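Local coordinates for DUF1805 domain-containing protein (Thermoplasma acidophilum, PDB 1QW2) that is of unknown function but forms a small beta/alpha domain of the DUF1805 family that assembles as four copies, at residues K18-F22 and F34-S38; Y41-L47 and D57-M63; M71-V77 and N89-R95. All coordinates share one frame; numbering follows the deposited sequence.

Contact 1. Residues K18-F22 and F34-S38; sequences KVYQF and FIKGS
Val19 O lies 4.4 Å from Gly37 CA, and a water carries the contact on to Ser38, donating to Val19 O and accepting from Ser38 N. At Tyr20 the CG stands beside the backbone N and anti to the carbonyl carbon (chi1 -60°), which brings the ring beside Gly37, with Tyr20 CD1 3.6 Å from Gly37 CA, while CB rests 3.9 Å from Ile35 CG2. Gln21 and Lys36 form an antiparallel hydrogen-bonded pair: Gln21 N donates to Lys36 O at 2.9 Å, and Lys36 N returns a bond of 2.8 Å to Gln21 O. These bonds zip together the beta hairpin of strands 18-25 and 32-36. The amide of Gln21 finds its partners outside the hairpin: NE2 bonds Ser12 of the same chain and OE1 Ser12 of the third subunit. Phe22 pairs with Ile35 in the next, non-hydrogen-bonded position, on the face covered by Leu68 and Met71 of helix 68-73. Ile35 CG1 meets the Phe22 ring in plane at its edge, 3.7 Å from CD1, and Phe22 CA makes a CA-H...O contact with Phe34 O.

Contact 2. Residues Y41-L47 and D57-M63; sequences YAMCGYL and DIAVRVM
Tyr41 places its CG between the backbone N and the carbonyl carbon (chi1 59°), turning the ring toward Ala59, with the hydroxyl end at Asp57 just before strand 59-61. Ala59 CB sits over one ring face in a CH-pi contact, 3.8 Å from the centroid of the Tyr41 ring. The hydroxyl goes on to donate to Asp57, OH to OD2 2.6 Å, reaching the carboxylate oxygen from its anti side with the ring and carboxylate planes 77° apart. The same OD2 also bonds Tyr46 of the second subunit, which ties this pair into the interface. Arg61 is extended from CG to NE, and this carries its guanidinium to the turn after strand 41-43. There NE and NH2 grip Gly45 O side-on, NH2 at 3.1 Å on a lone pair and NE at 3.2 Å from above the carbonyl plane. NH1 makes a salt bridge with Glu78. On the sheet face of Ala42 and Val60, Ala42 CB is pressed to 3.3 Å from Val60 CG2, tighter than usual van der Waals contact. Backbone bonds of the parallel pair run from Tyr41 N to Ile58 O and from Val62 N to Met43 O. Strands 41-43 and 59-61 form a beta-alpha-beta unit, with helix 49-54 as the connection; the helix touches Ala59 and Arg61, while strands 32-36 and 78-79 flank the pair in the mixed sheet.

Contact 3. Residues M71-V77 and N89-R95; sequences MLSAKVV and NPGDVLR
Leu94 has its CG anti to the backbone N (chi1 -175°), sending CD2 against the C-terminal end of helix 68-73. There CD2 lies 3.2 Å from Met71 O and also approaches Met71 CB. Met71, a selenomethionine bent at chi3, turns its own tip to the sheet, where it meets Ile35 and Ala42; Leu94 reaches Ala42 and Val60. Val93 splits its two branches, CG1 against Leu72 O and CG2 beside the ammonium end of Lys75, 3.7 Å from NZ. The Lys75 chain runs straight to CE and bends only at chi4 (-58°), its CB, CG and CD passing alongside Gly91 O. Four backbone hydrogen bonds join the two segments, which run from the end of helix 68-73 to the start of helix 94-97 and form a single bridge, Lys75 with Val93. Arg95 N donates to Leu72 O and Leu94 N to Ala74 O. Farther along, Val76 bonds in both directions, its N to Asp92 O at 2.7 Å and its O from Gly91 N. Val76 sets CG2 against Asp92 O and CG1 near Asn89 O and Pro90 CA, beside a type II turn from Asn89 to Asp92. Gly91 holds the third position of this turn with a positive phi (110°). The Asp92 carboxylate bends back within its own loop, where OD2 accepts Asn89 N at 2.9 Å from above the carboxylate plane. Arg95 lays CB 3.2 Å from Leu72 O, and its bent chain leads NH2 to a hydrogen bond with Asn1 of the fourth subunit.

How the contacts relate
The contacts follow one another along the chain, each closing before the next opens. Contacts 1 and 2 lie in the same mixed sheet, with centres about 12 Å apart, and are stitched together where strands 32-36 and 41-43 run side by side: Ile35 N lies 2.9 Å from Ala42 O, a probable hydrogen bond. Contact 3 has its centre about 10 Å from that of contact 2 and about 15 Å from that of contact 1. Met71 packs on Phe22 and Ile35 of contact 1 and on Ala42 of contact 2, while Val77 joins Arg61. Contacts 1 and 2 both touch the second subunit, contact 1 also the third, and contact 3 the fourth, so residues of the core reach out to subunit interfaces.

Contact 1. Residues K18-F22 and F34-S38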
loop_
_atom_site.group_PDB
_atom_site.type_symbol
_atom_site.label_atom_id
_atom_site.label_comp_id
_atom_site.label_asym_id
_atom_site.label_seq_id
_atom_site.Cartn_x
_atom_site.Cartn_y
_atom_site.Cartn_z
ATOM N N LYS A 18 11.290 -5.786 17.684
ATOM C CA LYS A 18 10.092 -4.967 17.537
ATOM C C LYS A 18 9.745 -4.786 16.064
ATOM O O LYS A 18 10.630 -4.736 15.211
ATOM C CB LYS A 18 10.295 -3.601 18.197
ATOM C CG LYS A 18 10.390 -3.660 19.715
ATOM C CD LYS A 18 10.512 -2.267 20.314
ATOM C CE LYS A 18 10.496 -2.314 21.836
ATOM N NZ LYS A 18 11.620 -3.120 22.388
ATOM N N VAL A 19 8.452 -4.697 15.774
ATOM C CA VAL A 19 7.988 -4.532 14.400
ATOM C C VAL A 19 7.705 -3.071 14.072
ATOM O O VAL A 19 7.109 -2.344 14.869
ATOM C CB VAL A 19 6.708 -5.355 14.145
ATOM C CG1 VAL A 19 6.336 -5.292 12.671
ATOM C CG2 VAL A 19 6.923 -6.796 14.582
ATOM N N TYR A 20 8.134 -2.650 12.887
ATOM C CA TYR A 20 7.945 -1.278 12.433
ATOM C C TYR A 20 7.446 -1.279 10.999
ATOM O O TYR A 20 7.697 -2.217 10.242
ATOM C CB TYR A 20 9.271 -0.512 12.484
ATOM C CG TYR A 20 9.884 -0.418 13.858
ATOM C CD1 TYR A 20 9.603 0.656 14.697
ATOM C CD2 TYR A 20 10.731 -1.420 14.327
ATOM C CE1 TYR A 20 10.152 0.731 15.977
ATOM C CE2 TYR A 20 11.281 -1.357 15.600
ATOM C CZ TYR A 20 10.989 -0.281 16.420
ATOM O OH TYR A 20 11.541 -0.228 17.679
ATOM N N GLN A 21 6.740 -0.220 10.625
ATOM C CA GLN A 21 6.241 -0.097 9.268
ATOM C C GLN A 21 7.039 0.990 8.561
ATOM O O GLN A 21 7.075 2.134 9.018
ATOM C CB GLN A 21 4.757 0.275 9.273
ATOM C CG GLN A 21 3.868 -0.750 9.962
ATOM C CD GLN A 21 3.862 -2.095 9.259
ATOM O OE1 GLN A 21 3.345 -3.080 9.786
ATOM N NE2 GLN A 21 4.430 -2.142 8.059
ATOM N N PHE A 22 7.711 0.623 7.476
ATOM C CA PHE A 22 8.471 1.586 6.694
ATOM C C PHE A 22 7.643 1.913 5.463
ATOM O O PHE A 22 7.149 1.016 4.779
ATOM C CB PHE A 22 9.819 1.020 6.243
ATOM C CG PHE A 22 10.541 1.903 5.261
ATOM C CD1 PHE A 22 11.073 3.126 5.663
ATOM C CD2 PHE A 22 10.653 1.535 3.924
ATOM C CE1 PHE A 22 11.705 3.972 4.753
ATOM C CE2 PHE A 22 11.284 2.373 3.004
ATOM C CZ PHE A 22 11.811 3.594 3.418
ATOM N N PHE A 34 8.703 7.430 6.033
ATOM C CA PHE A 34 8.631 7.379 7.479
ATOM C C PHE A 34 8.747 5.948 7.974
ATOM O O PHE A 34 8.615 4.994 7.203
ATOM C CB PHE A 34 7.317 8.024 7.985
ATOM C CG PHE A 34 6.057 7.266 7.624
ATOM C CD1 PHE A 34 5.707 6.092 8.292
ATOM C CD2 PHE A 34 5.192 7.760 6.655
ATOM C CE1 PHE A 34 4.511 5.424 8.001
ATOM C CE2 PHE A 34 3.992 7.099 6.355
ATOM C CZ PHE A 34 3.653 5.933 7.030
ATOM N N ILE A 35 9.056 5.818 9.258
ATOM C CA ILE A 35 9.154 4.532 9.930
ATOM C C ILE A 35 8.249 4.696 11.141
ATOM O O ILE A 35 8.443 5.607 11.947
ATOM C CB ILE A 35 10.577 4.225 10.417
ATOM C CG1 ILE A 35 11.536 4.156 9.230
ATOM C CG2 ILE A 35 10.582 2.895 11.182
ATOM C CD1 ILE A 35 12.986 3.953 9.628
ATOM N N LYS A 36 7.258 3.826 11.270
ATOM C CA LYS A 36 6.331 3.933 12.385
ATOM C C LYS A 36 6.295 2.708 13.280
ATOM O O LYS A 36 6.230 1.575 12.805
ATOM C CB LYS A 36 4.930 4.241 11.851
ATOM C CG LYS A 36 3.864 4.443 12.924
ATOM C CD LYS A 36 3.065 3.169 13.155
ATOM C CE LYS A 36 1.977 3.388 14.199
ATOM N NZ LYS A 36 1.004 2.259 14.235
ATOM N N GLY A 37 6.352 2.958 14.585
ATOM C CA GLY A 37 6.297 1.893 15.565
ATOM C C GLY A 37 4.999 2.050 16.331
ATOM O O GLY A 37 4.212 2.945 16.034
ATOM N N SER A 38 4.768 1.194 17.321
ATOM C CA SER A 38 3.536 1.268 18.094
ATOM C C SER A 38 3.448 2.489 19.009
ATOM O O SER A 38 2.354 2.906 19.382
ATOM C CB SER A 38 3.358 -0.007 18.928
ATOM O OG SER A 38 4.405 -0.158 19.871
HETATM O O HOH W 1 6.294 -1.344 17.137
#

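Contact 2. Residues Y41-L47 and D57-M63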
loop_
_atom_site.group_PDB
_atom_site.type_symbol
_atom_site.label_atom_id
_atom_site.label_comp_id
_atom_site.label_asym_id
_atom_site.label_seq_id
_atom_site.Cartn_x
_atom_site.Cartn_y
_atom_site.Cartn_z
ATOM N N TYR A 41 6.943 7.627 15.758
ATOM C CA TYR A 41 7.420 7.521 14.390
ATOM C C TYR A 41 8.570 8.468 14.075
ATOM O O TYR A 41 8.841 9.421 14.815
ATOM C CB TYR A 41 6.252 7.803 13.434
ATOM C CG TYR A 41 5.640 9.175 13.640
ATOM C CD1 TYR A 41 6.154 10.300 12.993
ATOM C CD2 TYR A 41 4.580 9.359 14.532
ATOM C CE1 TYR A 41 5.630 11.574 13.233
ATOM C CE2 TYR A 41 4.051 10.627 14.777
ATOM C CZ TYR A 41 4.581 11.728 14.126
ATOM O OH TYR A 41 4.068 12.979 14.363
ATOM N N ALA A 42 9.257 8.171 12.977
ATOM C CA ALA A 42 10.354 8.991 12.475
ATOM C C ALA A 42 9.950 9.319 11.047
ATOM O O ALA A 42 9.463 8.451 10.324
ATOM C CB ALA A 42 11.658 8.210 12.474
HETATM N N MSE A 43 10.134 10.565 10.635
HETATM C CA MSE A 43 9.764 10.944 9.281
HETATM C C MSE A 43 10.803 11.881 8.685
HETATM O O MSE A 43 11.562 12.527 9.411
HETATM C CB MSE A 43 8.378 11.606 9.274
HETATM C CG MSE A 43 7.820 11.890 7.889
HETATM SE SE MSE A 43 5.951 12.436 7.968
HETATM C CE MSE A 43 5.962 13.728 6.559
ATOM N N CYS A 44 10.829 11.925 7.357
ATOM C CA CYS A 44 11.746 12.768 6.602
ATOM C C CYS A 44 11.428 14.248 6.807
ATOM O O CYS A 44 10.543 14.604 7.586
ATOM C CB CYS A 44 11.654 12.429 5.113
ATOM S SG CYS A 44 10.032 12.796 4.396
ATOM N N GLY A 45 12.144 15.100 6.075
ATOM C CA GLY A 45 11.977 16.542 6.173
ATOM C C GLY A 45 10.590 17.126 5.960
ATOM O O GLY A 45 10.333 18.260 6.363
ATOM N N TYR A 46 9.695 16.379 5.323
ATOM C CA TYR A 46 8.345 16.882 5.103
ATOM C C TYR A 46 7.528 16.957 6.396
ATOM O O TYR A 46 6.460 17.569 6.421
ATOM C CB TYR A 46 7.609 16.017 4.077
ATOM C CG TYR A 46 7.944 16.327 2.631
ATOM C CD1 TYR A 46 7.705 17.594 2.091
ATOM C CD2 TYR A 46 8.449 15.338 1.790
ATOM C CE1 TYR A 46 7.958 17.862 0.739
ATOM C CE2 TYR A 46 8.706 15.594 0.442
ATOM C CZ TYR A 46 8.456 16.851 -0.075
ATOM O OH TYR A 46 8.673 17.089 -1.415
ATOM N N LEU A 47 8.033 16.358 7.471
ATOM C CA LEU A 47 7.314 16.394 8.740
ATOM C C LEU A 47 7.327 17.770 9.384
ATOM O O LEU A 47 8.369 18.420 9.474
ATOM C CB LEU A 47 7.903 15.389 9.735
ATOM C CG LEU A 47 7.265 15.420 11.130
ATOM C CD1 LEU A 47 5.818 14.965 11.040
ATOM C CD2 LEU A 47 8.042 14.518 12.082
ATOM N N ASP A 57 2.596 13.769 19.940
ATOM C CA ASP A 57 3.242 12.574 19.407
ATOM C C ASP A 57 4.666 12.381 19.900
ATOM O O ASP A 57 5.327 13.329 20.319
ATOM C CB ASP A 57 3.360 12.634 17.878
ATOM C CG ASP A 57 2.032 12.579 17.170
ATOM O OD1 ASP A 57 1.049 12.098 17.758
ATOM O OD2 ASP A 57 1.992 13.007 15.993
ATOM N N ILE A 58 5.124 11.134 19.843
ATOM C CA ILE A 58 6.508 10.812 20.140
ATOM C C ILE A 58 6.993 10.769 18.691
ATOM O O ILE A 58 6.688 9.828 17.950
ATOM C CB ILE A 58 6.674 9.417 20.781
ATOM C CG1 ILE A 58 6.231 9.458 22.244
ATOM C CG2 ILE A 58 8.132 8.968 20.670
ATOM C CD1 ILE A 58 6.351 8.121 22.961
ATOM N N ALA A 59 7.721 11.796 18.275
ATOM C CA ALA A 59 8.176 11.863 16.895
ATOM C C ALA A 59 9.565 12.437 16.716
ATOM O O ALA A 59 10.018 13.265 17.503
ATOM C CB ALA A 59 7.189 12.687 16.084
ATOM N N VAL A 60 10.241 11.982 15.668
ATOM C CA VAL A 60 11.559 12.497 15.335
ATOM C C VAL A 60 11.575 12.830 13.849
ATOM O O VAL A 60 10.932 12.160 13.030
ATOM C CB VAL A 60 12.690 11.492 15.662
ATOM C CG1 VAL A 60 12.836 11.350 17.173
ATOM C CG2 VAL A 60 12.402 10.159 15.027
ATOM N N ARG A 61 12.303 13.883 13.511
ATOM C CA ARG A 61 12.412 14.337 12.136
ATOM C C ARG A 61 13.867 14.218 11.704
ATOM O O ARG A 61 14.768 14.621 12.440
ATOM C CB ARG A 61 11.943 15.794 12.058
ATOM C CG ARG A 61 12.022 16.439 10.684
ATOM C CD ARG A 61 11.275 17.771 10.674
ATOM N NE ARG A 61 11.419 18.466 9.399
ATOM C CZ ARG A 61 12.361 19.365 9.137
ATOM N NH1 ARG A 61 13.244 19.694 10.072
ATOM N NH2 ARG A 61 12.437 19.915 7.933
ATOM N N VAL A 62 14.093 13.623 10.536
ATOM C CA VAL A 62 15.442 13.481 9.986
ATOM C C VAL A 62 15.409 14.142 8.614
ATOM O O VAL A 62 14.334 14.321 8.038
ATOM C CB VAL A 62 15.866 11.994 9.843
ATOM C CG1 VAL A 62 15.996 11.360 11.218
ATOM C CG2 VAL A 62 14.861 11.231 9.000
HETATM N N MSE A 63 16.572 14.508 8.086
HETATM C CA MSE A 63 16.613 15.168 6.788
HETATM C C MSE A 63 17.613 14.536 5.825
HETATM O O MSE A 63 18.508 13.797 6.237
HETATM C CB MSE A 63 16.946 16.656 6.966
HETATM C CG MSE A 63 15.961 17.425 7.846
HETATM SE SE MSE A 63 16.351 19.326 7.958
HETATM C CE MSE A 63 18.015 19.234 8.923
#

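Contact 3. Residues M71-V77 and N89-R95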
loop_
_atom_site.group_PDB
_atom_site.type_symbol
_atom_site.label_atom_id
_atom_site.label_comp_id
_atom_site.label_asym_id
_atom_site.label_seq_id
_atom_site.Cartn_x
_atom_site.Cartn_y
_atom_site.Cartn_z
HETATM N N MSE A 71 17.645 6.630 6.620
HETATM C CA MSE A 71 16.932 7.042 7.824
HETATM C C MSE A 71 17.551 6.489 9.099
HETATM O O MSE A 71 17.758 7.222 10.063
HETATM C CB MSE A 71 15.467 6.606 7.766
HETATM C CG MSE A 71 14.607 7.416 6.826
HETATM SE SE MSE A 71 12.739 7.034 7.135
HETATM C CE MSE A 71 12.454 8.139 8.669
ATOM N N LEU A 72 17.839 5.192 9.103
ATOM C CA LEU A 72 18.418 4.553 10.278
ATOM C C LEU A 72 19.793 5.106 10.640
ATOM O O LEU A 72 20.174 5.118 11.812
ATOM C CB LEU A 72 18.507 3.041 10.055
ATOM C CG LEU A 72 17.157 2.331 9.919
ATOM C CD1 LEU A 72 17.383 0.866 9.574
ATOM C CD2 LEU A 72 16.372 2.466 11.216
ATOM N N SER A 73 20.530 5.569 9.636
ATOM C CA SER A 73 21.864 6.118 9.859
ATOM C C SER A 73 21.844 7.634 10.021
ATOM O O SER A 73 22.871 8.245 10.317
ATOM C CB SER A 73 22.791 5.745 8.698
ATOM O OG SER A 73 22.917 4.340 8.580
ATOM N N ALA A 74 20.674 8.238 9.842
ATOM C CA ALA A 74 20.543 9.685 9.960
ATOM C C ALA A 74 20.429 10.146 11.406
ATOM O O ALA A 74 19.968 9.406 12.275
ATOM C CB ALA A 74 19.330 10.164 9.173
ATOM N N LYS A 75 20.859 11.377 11.658
ATOM C CA LYS A 75 20.783 11.934 12.999
ATOM C C LYS A 75 19.484 12.710 13.161
ATOM O O LYS A 75 19.044 13.410 12.245
ATOM C CB LYS A 75 21.976 12.855 13.264
ATOM C CG LYS A 75 23.319 12.155 13.172
ATOM C CD LYS A 75 24.455 13.106 13.499
ATOM C CE LYS A 75 25.804 12.424 13.328
ATOM N NZ LYS A 75 25.920 11.207 14.181
ATOM N N VAL A 76 18.867 12.558 14.326
ATOM C CA VAL A 76 17.627 13.248 14.641
ATOM C C VAL A 76 17.887 14.746 14.576
ATOM O O VAL A 76 18.801 15.240 15.234
ATOM C CB VAL A 76 17.150 12.885 16.061
ATOM C CG1 VAL A 76 15.987 13.780 16.475
ATOM C CG2 VAL A 76 16.742 11.423 16.108
ATOM N N VAL A 77 17.103 15.464 13.777
ATOM C CA VAL A 77 17.269 16.913 13.665
ATOM C C VAL A 77 16.346 17.613 14.655
ATOM O O VAL A 77 16.704 18.630 15.259
ATOM C CB VAL A 77 16.963 17.396 12.232
ATOM C CG1 VAL A 77 17.089 18.911 12.151
ATOM C CG2 VAL A 77 17.925 16.731 11.255
ATOM N N ASN A 89 16.995 12.904 21.794
ATOM C CA ASN A 89 17.376 14.289 21.566
ATOM C C ASN A 89 18.011 14.509 20.207
ATOM O O ASN A 89 18.504 13.573 19.574
ATOM C CB ASN A 89 18.353 14.773 22.643
ATOM C CG ASN A 89 17.699 14.920 24.004
ATOM O OD1 ASN A 89 17.765 14.020 24.837
ATOM N ND2 ASN A 89 17.054 16.058 24.229
ATOM N N PRO A 90 17.992 15.762 19.734
ATOM C CA PRO A 90 18.583 16.104 18.442
ATOM C C PRO A 90 20.037 15.646 18.492
ATOM O O PRO A 90 20.722 15.854 19.499
ATOM C CB PRO A 90 18.468 17.624 18.406
ATOM C CG PRO A 90 17.229 17.887 19.200
ATOM C CD PRO A 90 17.366 16.941 20.362
ATOM N N GLY A 91 20.501 15.011 17.424
ATOM C CA GLY A 91 21.870 14.536 17.397
ATOM C C GLY A 91 21.961 13.025 17.465
ATOM O O GLY A 91 22.908 12.435 16.947
ATOM N N ASP A 92 20.983 12.393 18.106
ATOM C CA ASP A 92 20.977 10.937 18.217
ATOM C C ASP A 92 20.822 10.283 16.850
ATOM O O ASP A 92 20.097 10.784 15.990
ATOM C CB ASP A 92 19.823 10.453 19.107
ATOM C CG ASP A 92 20.035 10.766 20.572
ATOM O OD1 ASP A 92 21.201 10.932 20.985
ATOM O OD2 ASP A 92 19.032 10.826 21.316
ATOM N N VAL A 93 21.511 9.165 16.645
ATOM C CA VAL A 93 21.396 8.432 15.390
ATOM C C VAL A 93 20.118 7.610 15.543
ATOM O O VAL A 93 19.944 6.906 16.536
ATOM C CB VAL A 93 22.596 7.488 15.170
ATOM C CG1 VAL A 93 22.421 6.719 13.864
ATOM C CG2 VAL A 93 23.888 8.294 15.151
ATOM N N LEU A 94 19.221 7.704 14.566
ATOM C CA LEU A 94 17.945 6.998 14.646
ATOM C C LEU A 94 18.043 5.532 15.065
ATOM O O LEU A 94 17.293 5.078 15.927
ATOM C CB LEU A 94 17.194 7.108 13.313
ATOM C CG LEU A 94 15.782 6.515 13.298
ATOM C CD1 LEU A 94 14.935 7.176 14.375
ATOM C CD2 LEU A 94 15.150 6.717 11.927
ATOM N N ARG A 95 18.964 4.790 14.460
ATOM C CA ARG A 95 19.124 3.375 14.790
ATOM C C ARG A 95 19.337 3.156 16.286
ATOM O O ARG A 95 18.903 2.146 16.845
ATOM C CB ARG A 95 20.309 2.789 14.016
ATOM C CG ARG A 95 20.474 1.283 14.165
ATOM C CD ARG A 95 19.330 0.528 13.499
ATOM N NE ARG A 95 19.466 -0.918 13.647
ATOM C CZ ARG A 95 19.388 -1.563 14.808
ATOM N NH1 ARG A 95 19.172 -0.891 15.932
ATOM N NH2 ARG A 95 19.529 -2.881 14.848
#